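Local coordinates for protein agglutinin alpha chain (Artocarpus integer, PDB 4R6R) that binds D-galactose and the T-antigen disaccharide Gal-beta1,3-GalNAc as a lectin, and recognises human IgA-1, at residues E14-Y19 with P53-L58. Residues are numbered along the deposited sequence; the frame is centred on the assembly and turned at random.
Sequences EINLSY and PVKISL. With EDO (1,2-ethanediol), chain J.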
loop_
_atom_site.group_PDB
_atom_site.type_symbol
_atom_site.label_atom_id
_atom_site.label_comp_id
_atom_site.label_asym_id
_atom_site.label_seq_id
_atom_site.Cartn_x
_atom_site.Cartn_y
_atom_site.Cartn_z
ATOM N N GLU A 14 10.854 10.117 -17.554
ATOM C CA GLU A 14 12.017 10.011 -18.431
ATOM C C GLU A 14 13.201 9.556 -17.616
ATOM O O GLU A 14 13.360 9.879 -16.401
ATOM C CB GLU A 14 12.288 11.418 -18.989
ATOM C CG GLU A 14 13.449 11.504 -19.960
ATOM C CD GLU A 14 13.532 12.930 -20.508
ATOM O OE1 GLU A 14 12.738 13.248 -21.438
ATOM O OE2 GLU A 14 14.362 13.736 -20.053
ATOM N N ILE A 15 14.054 8.759 -18.274
ATOM C CA ILE A 15 15.331 8.359 -17.624
ATOM C C ILE A 15 16.444 8.841 -18.560
ATOM O O ILE A 15 16.385 8.610 -19.795
ATOM C CB ILE A 15 15.394 6.852 -17.502
ATOM C CG1 ILE A 15 14.358 6.388 -16.450
ATOM C CG2 ILE A 15 16.724 6.458 -16.945
ATOM C CD1 ILE A 15 14.207 4.877 -16.297
ATOM N N ASN A 16 17.389 9.547 -17.982
ATOM C CA ASN A 16 18.573 9.999 -18.717
ATOM C C ASN A 16 19.813 9.321 -18.113
ATOM O O ASN A 16 20.171 9.577 -16.976
ATOM C CB ASN A 16 18.699 11.499 -18.593
ATOM C CG ASN A 16 17.602 12.219 -19.309
ATOM O OD1 ASN A 16 17.593 12.315 -20.526
ATOM N ND2 ASN A 16 16.688 12.735 -18.549
ATOM N N LEU A 17 20.445 8.429 -18.876
ATOM C CA LEU A 17 21.600 7.713 -18.343
ATOM C C LEU A 17 22.709 7.744 -19.391
ATOM O O LEU A 17 22.501 8.186 -20.556
ATOM C CB LEU A 17 21.255 6.282 -17.914
ATOM C CG LEU A 17 20.842 5.325 -19.039
ATOM C CD1 LEU A 17 22.072 4.728 -19.732
ATOM C CD2 LEU A 17 20.056 4.166 -18.436
ATOM N N SER A 18 23.912 7.468 -18.919
ATOM C CA SER A 18 25.014 7.361 -19.871
ATOM C C SER A 18 25.667 6.030 -19.689
ATOM O O SER A 18 25.566 5.389 -18.649
ATOM C CB SER A 18 25.931 8.537 -19.781
ATOM O OG SER A 18 26.741 8.444 -18.604
ATOM N N TYR A 19 26.362 5.568 -20.739
ATOM C CA TYR A 19 26.995 4.257 -20.725
ATOM C C TYR A 19 28.149 4.205 -21.675
ATOM O O TYR A 19 28.352 5.087 -22.500
ATOM C CB TYR A 19 25.959 3.173 -21.151
ATOM C CG TYR A 19 25.533 3.307 -22.613
ATOM C CD1 TYR A 19 24.482 4.150 -22.943
ATOM C CD2 TYR A 19 26.193 2.636 -23.679
ATOM C CE1 TYR A 19 24.107 4.347 -24.272
ATOM C CE2 TYR A 19 25.783 2.819 -25.000
ATOM C CZ TYR A 19 24.719 3.658 -25.248
ATOM O OH TYR A 19 24.282 3.878 -26.579
ATOM N N PRO A 53 25.471 9.441 -23.818
ATOM C CA PRO A 53 24.154 9.660 -23.175
ATOM C C PRO A 53 23.005 9.108 -23.983
ATOM O O PRO A 53 23.007 9.019 -25.207
ATOM C CB PRO A 53 24.019 11.195 -23.180
ATOM C CG PRO A 53 24.810 11.625 -24.429
ATOM C CD PRO A 53 26.009 10.716 -24.363
ATOM N N VAL A 54 21.980 8.693 -23.256
ATOM C CA VAL A 54 20.740 8.275 -23.900
ATOM C C VAL A 54 19.547 8.821 -23.085
ATOM O O VAL A 54 19.572 8.870 -21.838
ATOM C CB VAL A 54 20.634 6.764 -24.120
ATOM C CG1 VAL A 54 20.610 6.041 -22.818
ATOM C CG2 VAL A 54 19.368 6.417 -24.934
ATOM N N LYS A 55 18.502 9.255 -23.821
ATOM C CA LYS A 55 17.331 9.829 -23.174
ATOM C C LYS A 55 16.179 8.877 -23.456
ATOM O O LYS A 55 15.868 8.627 -24.644
ATOM C CB LYS A 55 17.003 11.209 -23.766
ATOM C CG LYS A 55 15.825 11.881 -23.075
ATOM C CD LYS A 55 15.449 13.153 -23.830
ATOM C CE LYS A 55 16.458 14.250 -23.523
ATOM N NZ LYS A 55 16.476 14.495 -22.049
ATOM N N ILE A 56 15.584 8.313 -22.392
ATOM C CA ILE A 56 14.434 7.389 -22.549
ATOM C C ILE A 56 13.240 8.208 -22.110
ATOM O O ILE A 56 12.939 8.387 -20.923
ATOM C CB ILE A 56 14.616 6.183 -21.634
ATOM C CG1 ILE A 56 15.925 5.469 -22.023
ATOM C CG2 ILE A 56 13.340 5.295 -21.585
ATOM C CD1 ILE A 56 16.438 4.501 -20.976
ATOM N N SER A 57 12.477 8.660 -23.075
ATOM C CA SER A 57 11.346 9.508 -22.823
ATOM C C SER A 57 10.066 8.690 -22.914
ATOM O O SER A 57 9.643 8.293 -24.000
ATOM C CB SER A 57 11.284 10.666 -23.878
ATOM O OG SER A 57 12.364 11.552 -23.667
ATOM N N LEU A 58 9.422 8.424 -21.777
ATOM C CA LEU A 58 8.257 7.545 -21.786
ATOM C C LEU A 58 7.002 8.341 -22.050
ATOM O O LEU A 58 6.890 9.487 -21.614
ATOM C CB LEU A 58 8.051 6.886 -20.433
ATOM C CG LEU A 58 9.309 6.080 -20.008
ATOM C CD1 LEU A 58 9.032 5.363 -18.666
ATOM C CD2 LEU A 58 9.680 5.018 -21.063
HETATM C C1 EDO J . 15.828 10.375 -27.389
HETATM O O1 EDO J . 14.735 10.873 -26.594
HETATM C C2 EDO J . 16.365 11.492 -28.284
HETATM O O2 EDO J . 17.250 12.355 -27.548
HETATM O O HOH W 1 20.001 12.329 -21.879
#
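Ile15 and Leu17 pair with Ile56 and Val54 along two antiparallel strands of the jacalin beta-prism fold, where segment 53-58 lies on strand 52-57, an outer strand of a four-stranded sheet within the chain. Each of these two hydrogen-bonded pairs is joined by two backbone bonds, the shortest from Ile56 N to Ile15 O at 2.7 Å. On the inner face the packing is close and apolar: Leu17 CD1 lies 3.7 Å from Val54 CG1. Val54 CG1 also meets the Tyr19 ring at its CE1 edge, the valine and tyrosine side chains crossing at about a right angle. Phe86 and Tyr96, on strands of the neighbouring sheet, cover this layer.

The other face is polar and open to solvent at Lys55 and Ser57. Glu14, with CG anti to the backbone N (chi1 -178°), extends across to Ser57, whose OG donates to OE1 (2.8 Å). Lys55 bends at its last two torsions so that NZ donates to Asn16 OD1 (2.9 Å), while Asn16 ND2 donates to Glu14 OE2 and also bonds Gln29. Glu14 OE2 thus takes two donors: ND2 close to the carboxylate plane on the anti side, and Lys55 NZ, a salt-bridge partner at 3.0 Å, from 57° out of that plane.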